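Local coordinates for oxidoreductase (Ralstonia eutropha, PDB 3HJ9) that is a putative nitroreductase that binds flavin mononucleotide and probably uses this flavin as the cofactor of oxidation-reduction reactions, at the interface of chains A and B. Coordinates in Å, arbitrary orientation; residue numbers count along the deposited sequence, not the author numbering. Chains: chain A/B, Oxidoreductase.

Contacts 1 and 2 lie on one two-fold interface between identical chains, with the centres of their C-alpha atoms about 27 Å apart. Helix 156-177 of chain A spans that distance: A:Phe159, near its start, belongs to contact 2, and A:Leu173, A:Tyr174 and A:Ser177, at its end, belong to contact 1. Chain B supplies helix 42-48, through B:Leu42, B:Met43 and B:Leu46, to contact 1 and the loop residues B:Gly186 and B:Trp187 to contact 2. Contact 1 is thus a helix-packing site and contact 2 is formed by flavin-pocket residues of both chains; symmetry repeats each with the chains exchanged.

Contact 1: the interface of chains A and B. Residues chain A 40, 45, 71, 173-174, 177; chain B 42-43, 46.
Helix 42-48 of chain B docks against three helices of chain A: the C-terminal end of 156-177, helix 62-73 through A:Ala71 and helix 42-48 through A:Thr45. B:Leu42 is its main apolar group. At the helix start, B:Leu42 N donates to A:Met40 O, a loop carbonyl, at 2.9 Å; the bond is nearly straight (167° at H), with the donor tilted 23° from the carbonyl plane. Water 1 extends this grip, linking A:Met40 O to B:Met43 N, so one carbonyl serves two N-H groups, one directly and one through water.

In B:Leu42, chi1 of 170° swings CG toward chain A, and the second torsion then turns both methyls onto it. CD2 presses on the helix backbone, 3.4 Å from A:Leu173 O and 3.5 Å from A:Tyr174 CA, while CD1 meets A:Leu173 CB at 3.9 Å. A:Thr45 crosses the leucine at about a right angle and faces it with CG2. Beside them, A:Ser177 OG is tied back to A:Tyr174 O at 2.6 Å, on a lone pair in the carbonyl plane.

Farther along, the bent selenomethionine B:Met43 brings its selenium, SE, to the CD1-CE1 edge of A:Tyr174, 3.9 Å from CD1. B:Leu46 CD1 ends the row against A:Ala71 CB at 3.6 Å. The patch packs helix 42-48 against the partner chain and may thereby steady the FMN-binding residues that follow it, B:Arg49 and B:Ser51.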
loop_
_atom_site.group_PDB
_atom_site.type_symbol
_atom_site.label_atom_id
_atom_site.label_comp_id
_atom_site.label_asym_id
_atom_site.label_seq_id
_atom_site.Cartn_x
_atom_site.Cartn_y
_atom_site.Cartn_z
HETATM N N MSE A 40 17.586 -7.782 -4.835
HETATM C CA MSE A 40 17.046 -7.621 -6.186
HETATM C C MSE A 40 16.655 -6.169 -6.418
HETATM O O MSE A 40 16.110 -5.566 -5.509
HETATM C CB MSE A 40 15.810 -8.510 -6.414
HETATM C CG MSE A 40 15.284 -8.510 -7.875
HETATM SE SE MSE A 40 13.589 -9.463 -7.999
HETATM C CE MSE A 40 14.345 -11.291 -8.048
ATOM N N THR A 45 11.574 -6.357 -8.654
ATOM C CA THR A 45 10.554 -6.778 -7.722
ATOM C C THR A 45 9.154 -6.350 -8.184
ATOM O O THR A 45 8.205 -7.093 -7.965
ATOM C CB THR A 45 10.801 -6.339 -6.272
ATOM O OG1 THR A 45 10.591 -4.940 -6.151
ATOM C CG2 THR A 45 12.206 -6.746 -5.775
ATOM N N ALA A 71 10.918 -4.755 6.316
ATOM C CA ALA A 71 10.348 -4.251 5.068
ATOM C C ALA A 71 8.942 -3.712 5.359
ATOM O O ALA A 71 8.676 -2.521 5.106
ATOM C CB ALA A 71 10.326 -5.337 3.956
ATOM N N LEU A 173 6.756 -6.942 -2.185
ATOM C CA LEU A 173 7.986 -6.626 -2.907
ATOM C C LEU A 173 9.186 -7.366 -2.298
ATOM O O LEU A 173 10.002 -7.949 -3.047
ATOM C CB LEU A 173 8.220 -5.093 -3.000
ATOM C CG LEU A 173 7.189 -4.328 -3.860
ATOM C CD1 LEU A 173 7.316 -2.808 -3.711
ATOM C CD2 LEU A 173 7.233 -4.753 -5.352
ATOM N N TYR A 174 9.258 -7.408 -0.960
ATOM C CA TYR A 174 10.301 -8.203 -0.289
ATOM C C TYR A 174 10.171 -9.687 -0.701
ATOM O O TYR A 174 11.165 -10.311 -1.100
ATOM C CB TYR A 174 10.330 -8.019 1.245
ATOM C CG TYR A 174 11.361 -8.908 1.817
ATOM C CD1 TYR A 174 12.714 -8.555 1.781
ATOM C CD2 TYR A 174 11.018 -10.183 2.272
ATOM C CE1 TYR A 174 13.697 -9.451 2.241
ATOM C CE2 TYR A 174 11.995 -11.083 2.727
ATOM C CZ TYR A 174 13.316 -10.708 2.724
ATOM O OH TYR A 174 14.246 -11.623 3.159
ATOM N N SER A 177 11.553 -10.160 -4.088
ATOM C CA SER A 177 13.035 -10.109 -4.061
ATOM C C SER A 177 13.676 -11.390 -3.528
ATOM O O SER A 177 14.727 -11.744 -3.982
ATOM C CB SER A 177 13.574 -8.962 -3.194
ATOM O OG SER A 177 13.449 -9.246 -1.793
ATOM N N LEU B 42 15.936 -3.266 -3.757
ATOM C CA LEU B 42 14.723 -2.984 -2.984
ATOM C C LEU B 42 15.044 -2.528 -1.546
ATOM O O LEU B 42 14.470 -1.544 -1.095
ATOM C CB LEU B 42 13.782 -4.197 -2.924
ATOM C CG LEU B 42 12.591 -4.134 -1.970
ATOM C CD1 LEU B 42 11.617 -3.147 -2.516
ATOM C CD2 LEU B 42 11.952 -5.492 -1.811
HETATM N N MSE B 43 15.960 -3.225 -0.875
HETATM C CA MSE B 43 16.322 -2.904 0.521
HETATM C C MSE B 43 16.816 -1.465 0.603
HETATM O O MSE B 43 16.423 -0.767 1.529
HETATM C CB MSE B 43 17.325 -3.898 1.139
HETATM C CG MSE B 43 16.833 -5.331 1.186
HETATM SE SE MSE B 43 15.244 -5.566 2.280
HETATM C CE MSE B 43 16.164 -5.635 4.012
ATOM N N LEU B 46 13.768 0.773 0.423
ATOM C CA LEU B 46 13.069 0.704 1.732
ATOM C C LEU B 46 13.750 1.577 2.791
ATOM O O LEU B 46 13.046 2.303 3.557
ATOM C CB LEU B 46 12.938 -0.753 2.236
ATOM C CG LEU B 46 11.926 -1.574 1.464
ATOM C CD1 LEU B 46 12.134 -3.129 1.713
ATOM C CD2 LEU B 46 10.488 -1.091 1.809
HETATM O O HOH W 1 16.666 -5.689 -2.492
#

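Contact 2: the interface of chains A and B. Residues chain A 88-89, 151-152, 155, 159; chain B 186-187.
The indole of B:Trp187 is wedged between A:Phe159 and A:Tyr89, with 110 Å² of the tryptophan hidden by chain A. A:Phe159 approaches one indole face with its CE2 corner, which lies 3.2 Å above the plane, offset toward the rim, and 3.3 Å from B:Trp187 CZ3. The two ring planes are inclined at roughly 50°, so this is a tilted edge-on-face contact and not a parallel stack. A:Tyr89 comes from the opposite side of the indole. Here the roles reverse: the CZ2-CH2 edge of the tryptophan points into the tyrosine face, with CH2 over the ring centre at 3.5 Å and CZ2 at 3.3 Å from A:Tyr89 CZ. These planes are inclined at about 45°. One aromatic group therefore presents a face to A:Phe159 and an edge to A:Tyr89, which should restrict its rocking.

Around this centre, A:Pro88 CB touches the far end of the indole at CZ3 and CH2. A:Pro152 covers its pyrrole end from the same side as A:Phe159, with CD 3.8 Å from B:Trp187 NE1. With CG turned away from its own carbonyl carbon, the A:Phe159 ring reaches across to B:Gly186 as well as to the indole; the glycine carbonyl O sits in plane at the ring edge, 3.4 Å from CE1. A:Leu155 flanks that contact with CD1 and lays its CB over a phenylalanine face.

At the polar rim, water 2 lies in the indole plane at its edge. It joins B:Trp187 NE1, by a bent bond of 3.1 Å (137° at H), to the phenol oxygen A:Tyr89 OH at 2.6 Å. Both sides of the contact consist largely of flavin-pocket residues: B:Gly186 and B:Trp187 on one chain, A:Pro88, A:Tyr89 and A:Phe159 on the other. The FMN site is therefore probably built from both chains, as is typical of nitroreductase dimers.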
loop_
_atom_site.group_PDB
_atom_site.type_symbol
_atom_site.label_atom_id
_atom_site.label_comp_id
_atom_site.label_asym_id
_atom_site.label_seq_id
_atom_site.Cartn_x
_atom_site.Cartn_y
_atom_site.Cartn_z
ATOM N N PRO A 88 -0.451 8.284 8.652
ATOM C CA PRO A 88 -1.065 9.606 8.860
ATOM C C PRO A 88 -0.525 10.306 10.118
ATOM O O PRO A 88 -0.391 9.659 11.163
ATOM C CB PRO A 88 -2.562 9.275 8.996
ATOM C CG PRO A 88 -2.586 7.925 9.484
ATOM C CD PRO A 88 -1.457 7.216 8.809
ATOM N N TYR A 89 -0.150 11.579 9.981
ATOM C CA TYR A 89 0.467 12.372 11.075
ATOM C C TYR A 89 1.739 11.761 11.723
ATOM O O TYR A 89 2.143 12.183 12.790
ATOM C CB TYR A 89 -0.548 12.680 12.212
ATOM C CG TYR A 89 -1.652 13.667 11.944
ATOM C CD1 TYR A 89 -1.421 14.861 11.252
ATOM C CD2 TYR A 89 -2.910 13.494 12.546
ATOM C CE1 TYR A 89 -2.451 15.798 11.069
ATOM C CE2 TYR A 89 -3.938 14.422 12.384
ATOM C CZ TYR A 89 -3.701 15.572 11.649
ATOM O OH TYR A 89 -4.719 16.458 11.472
HETATM N N MSE A 151 -7.793 12.433 14.258
HETATM C CA MSE A 151 -8.074 12.356 12.819
HETATM C C MSE A 151 -9.603 12.324 12.585
HETATM O O MSE A 151 -10.322 11.659 13.346
HETATM C CB MSE A 151 -7.430 11.116 12.211
HETATM C CG MSE A 151 -5.927 11.020 12.460
HETATM SE SE MSE A 151 -5.238 9.292 11.967
HETATM C CE MSE A 151 -3.589 9.377 13.055
ATOM N N PRO A 152 -10.098 12.985 11.510
ATOM C CA PRO A 152 -11.556 13.013 11.287
ATOM C C PRO A 152 -12.096 11.573 11.191
ATOM O O PRO A 152 -11.474 10.735 10.502
ATOM C CB PRO A 152 -11.700 13.774 9.955
ATOM C CG PRO A 152 -10.344 14.370 9.689
ATOM C CD PRO A 152 -9.407 13.362 10.264
ATOM N N LEU A 155 -12.518 9.421 7.902
ATOM C CA LEU A 155 -11.283 9.080 7.169
ATOM C C LEU A 155 -10.434 8.008 7.815
ATOM O O LEU A 155 -9.475 7.581 7.169
ATOM C CB LEU A 155 -10.421 10.334 6.941
ATOM C CG LEU A 155 -11.020 11.407 6.050
ATOM C CD1 LEU A 155 -10.149 12.644 6.061
ATOM C CD2 LEU A 155 -11.185 10.860 4.654
ATOM N N PHE A 159 -7.468 5.807 6.085
ATOM C CA PHE A 159 -6.074 5.976 6.564
ATOM C C PHE A 159 -5.475 4.671 7.066
ATOM O O PHE A 159 -4.342 4.347 6.714
ATOM C CB PHE A 159 -6.016 7.058 7.621
ATOM C CG PHE A 159 -6.185 8.470 7.103
ATOM C CD1 PHE A 159 -6.540 8.778 5.775
ATOM C CD2 PHE A 159 -6.109 9.503 7.998
ATOM C CE1 PHE A 159 -6.710 10.055 5.359
ATOM C CE2 PHE A 159 -6.312 10.828 7.579
ATOM C CZ PHE A 159 -6.588 11.102 6.258
ATOM N N GLY B 186 -3.955 12.281 2.143
ATOM C CA GLY B 186 -5.264 11.689 2.399
ATOM C C GLY B 186 -6.293 12.653 2.919
ATOM O O GLY B 186 -7.476 12.314 2.919
ATOM N N TRP B 187 -5.849 13.802 3.435
ATOM C CA TRP B 187 -6.734 14.875 3.852
ATOM C C TRP B 187 -7.195 15.579 2.590
ATOM O O TRP B 187 -6.577 16.517 2.128
ATOM C CB TRP B 187 -6.074 15.868 4.807
ATOM C CG TRP B 187 -6.206 15.525 6.253
ATOM C CD1 TRP B 187 -7.102 16.052 7.118
ATOM C CD2 TRP B 187 -5.413 14.598 7.006
ATOM N NE1 TRP B 187 -6.917 15.535 8.369
ATOM C CE2 TRP B 187 -5.875 14.648 8.334
ATOM C CE3 TRP B 187 -4.342 13.752 6.691
ATOM C CZ2 TRP B 187 -5.327 13.860 9.357
ATOM C CZ3 TRP B 187 -3.771 12.962 7.718
ATOM C CH2 TRP B 187 -4.270 13.034 9.039
HETATM O O HOH W 2 -7.237 15.635 11.420
#